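Local coordinates for protein HTP-2 (Caenorhabditis elegans, PDB 4TZM) that binds a closure-motif peptide of HTP-3 through its HORMA domain and probably helps assemble the meiotic chromosome axis, at residues A[29-32]-A[36-39]. Numbering follows the deposited sequence.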
ATOM      1  N   PRO A  29      -6.988 -12.556   2.331  1.00 49.33           N
ATOM      2  CA  PRO A  29      -7.646 -13.377   3.355  1.00 50.56           C
ATOM      3  C   PRO A  29      -9.145 -13.086   3.410  1.00 55.07           C
ATOM      4  O   PRO A  29      -9.541 -11.938   3.212  1.00 53.89           O
ATOM      5  CB  PRO A  29      -6.949 -12.952   4.654  1.00 43.99           C
ATOM      6  CG  PRO A  29      -6.434 -11.571   4.377  1.00 44.71           C
ATOM      7  CD  PRO A  29      -6.069 -11.562   2.918  1.00 45.39           C
ATOM      8  N   SER A  30      -9.961 -14.108   3.663  1.00 58.87           N
ATOM      9  CA  SER A  30     -11.413 -13.938   3.689  1.00 60.72           C
ATOM     10  C   SER A  30     -11.883 -13.365   5.020  1.00 59.50           C
ATOM     11  O   SER A  30     -12.967 -12.783   5.112  1.00 60.92           O
ATOM     12  CB  SER A  30     -12.118 -15.268   3.417  1.00 65.16           C
ATOM     13  OG  SER A  30     -11.870 -15.718   2.099  1.00 71.03           O
ATOM     14  N   ILE A  31     -11.067 -13.544   6.053  1.00 56.96           N
ATOM     15  CA  ILE A  31     -11.337 -12.964   7.361  1.00 54.18           C
ATOM     16  C   ILE A  31     -10.210 -12.001   7.724  1.00 52.10           C
ATOM     17  O   ILE A  31      -9.035 -12.339   7.593  1.00 56.27           O
ATOM     18  CB  ILE A  31     -11.476 -14.050   8.448  1.00 56.34           C
ATOM     19  CG1 ILE A  31     -12.605 -15.018   8.087  1.00 58.95           C
ATOM     20  CG2 ILE A  31     -11.733 -13.420   9.808  1.00 56.83           C
ATOM     21  CD1 ILE A  31     -12.892 -16.058   9.151  1.00 61.88           C
ATOM     22  N   VAL A  32     -10.572 -10.800   8.164  1.00 48.49           N
ATOM     23  CA  VAL A  32      -9.590  -9.767   8.477  1.00 45.42           C
ATOM     24  C   VAL A  32      -9.845  -9.133   9.841  1.00 44.37           C
ATOM     25  O   VAL A  32      -9.298  -8.074  10.148  1.00 43.31           O
ATOM     26  CB  VAL A  32      -9.591  -8.647   7.410  1.00 45.42           C
ATOM     27  CG1 VAL A  32      -9.178  -9.194   6.055  1.00 42.01           C
ATOM     28  CG2 VAL A  32     -10.968  -7.987   7.333  1.00 46.21           C
ATOM     29  N   ASP A  36      -3.746 -11.068  13.423  1.00 50.57           N
ATOM     30  CA  ASP A  36      -2.829 -11.650  12.452  1.00 51.45           C
ATOM     31  C   ASP A  36      -3.355 -11.537  11.022  1.00 50.19           C
ATOM     32  O   ASP A  36      -2.608 -11.190  10.108  1.00 45.66           O
ATOM     33  CB  ASP A  36      -2.544 -13.115  12.792  1.00 59.02           C
ATOM     34  CG  ASP A  36      -1.477 -13.268  13.864  1.00 72.93           C
ATOM     35  OD1 ASP A  36      -0.657 -12.340  14.018  1.00 76.67           O
ATOM     36  OD2 ASP A  36      -1.457 -14.315  14.547  1.00 78.34           O
ATOM     37  N   ARG A  37      -4.639 -11.825  10.830  1.00 49.35           N
ATOM     38  CA  ARG A  37      -5.218 -11.781   9.493  1.00 51.12           C
ATOM     39  C   ARG A  37      -5.502 -10.344   9.046  1.00 49.92           C
ATOM     40  O   ARG A  37      -5.571 -10.063   7.850  1.00 52.64           O
ATOM     41  CB  ARG A  37      -6.486 -12.637   9.434  1.00 54.37           C
ATOM     42  CG  ARG A  37      -6.201 -14.087   9.056  1.00 59.23           C
ATOM     43  CD  ARG A  37      -7.456 -14.946   9.027  1.00 63.24           C
ATOM     44  NE  ARG A  37      -7.947 -15.249  10.368  1.00 66.98           N
ATOM     45  CZ  ARG A  37      -8.944 -16.088  10.628  1.00 72.37           C
ATOM     46  NH1 ARG A  37      -9.562 -16.715   9.637  1.00 74.52           N
ATOM     47  NH2 ARG A  37      -9.325 -16.302  11.881  1.00 74.53           N
ATOM     48  N   SER A  38      -5.647  -9.440  10.010  1.00 47.70           N
ATOM     49  CA  SER A  38      -5.764  -8.012   9.725  1.00 44.99           C
ATOM     50  C   SER A  38      -4.447  -7.501   9.157  1.00 43.94           C
ATOM     51  O   SER A  38      -4.413  -6.639   8.272  1.00 40.00           O
ATOM     52  CB  SER A  38      -6.130  -7.238  10.992  1.00 39.82           C
ATOM     53  OG  SER A  38      -5.924  -5.846  10.831  1.00 41.04           O
ATOM     54  N   SER A  39      -3.367  -8.062   9.693  1.00 43.69           N
ATOM     55  CA  SER A  39      -2.006  -7.728   9.314  1.00 44.78           C
ATOM     56  C   SER A  39      -1.627  -8.417   8.004  1.00 42.95           C
ATOM     57  O   SER A  39      -0.945  -7.838   7.156  1.00 41.88           O
ATOM     58  CB  SER A  39      -1.046  -8.138  10.429  1.00 52.63           C
ATOM     59  OG  SER A  39       0.236  -7.589  10.217  1.00 60.00           O
TER
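Ser38 OG is gripped by two hydrogen bonds, from the backbone N of His239 and with ND1 of His240, while the same side chain rests on Val32: Ser38 CB lies 3.4 Å from Val32 O. The hydroxyl stands anti to its own backbone N (chi1 165°), which carries it past that carbonyl, OG staying 4.1 Å from Val32 O and bonding to the 239-240 region instead. Val32 also exchanges a backbone hydrogen bond with Gly238, so both segments are tied to the same 238-240 part of the protein.

No hydrogen bond joins 29-32 to 36-39 directly; the evidence for their fit is van der Waals. The aliphatic part of Arg37 curls round the carbonyl oxygen of Ile31, with Arg37 CB 3.2 Å and Arg37 CD 3.4 Å from Ile31 O. A bend at chi3 (-74°) then turns the guanidinium back over the Ile31 side chain. Ile31 CG2 sits 3.9 Å above the centre of one guanidinium face, and Ile31 CD1 reaches within 3.4 Å of Arg37 NH1. This is apolar cover for a planar cation whose charge is met elsewhere, by a salt bridge from NE to Asp34. Replacing Ile31 by an alanine would strip CG2 from over that face and CD1 from beside NH1, and would probably leave the guanidinium freer to swing about its link to Asp34.

Pro29 CG packs 3.9 Å from Arg37 O, and both Pro29 and Val32 touch Phe41 further along the helix.

The chain thus doubles back on itself with only three intervening residues, CA atoms of Val32 and Ser38 being 4.4 Å apart. The N-terminal loop folds back against the first turn of helix 35-56, the opening helix of this HORMA fold.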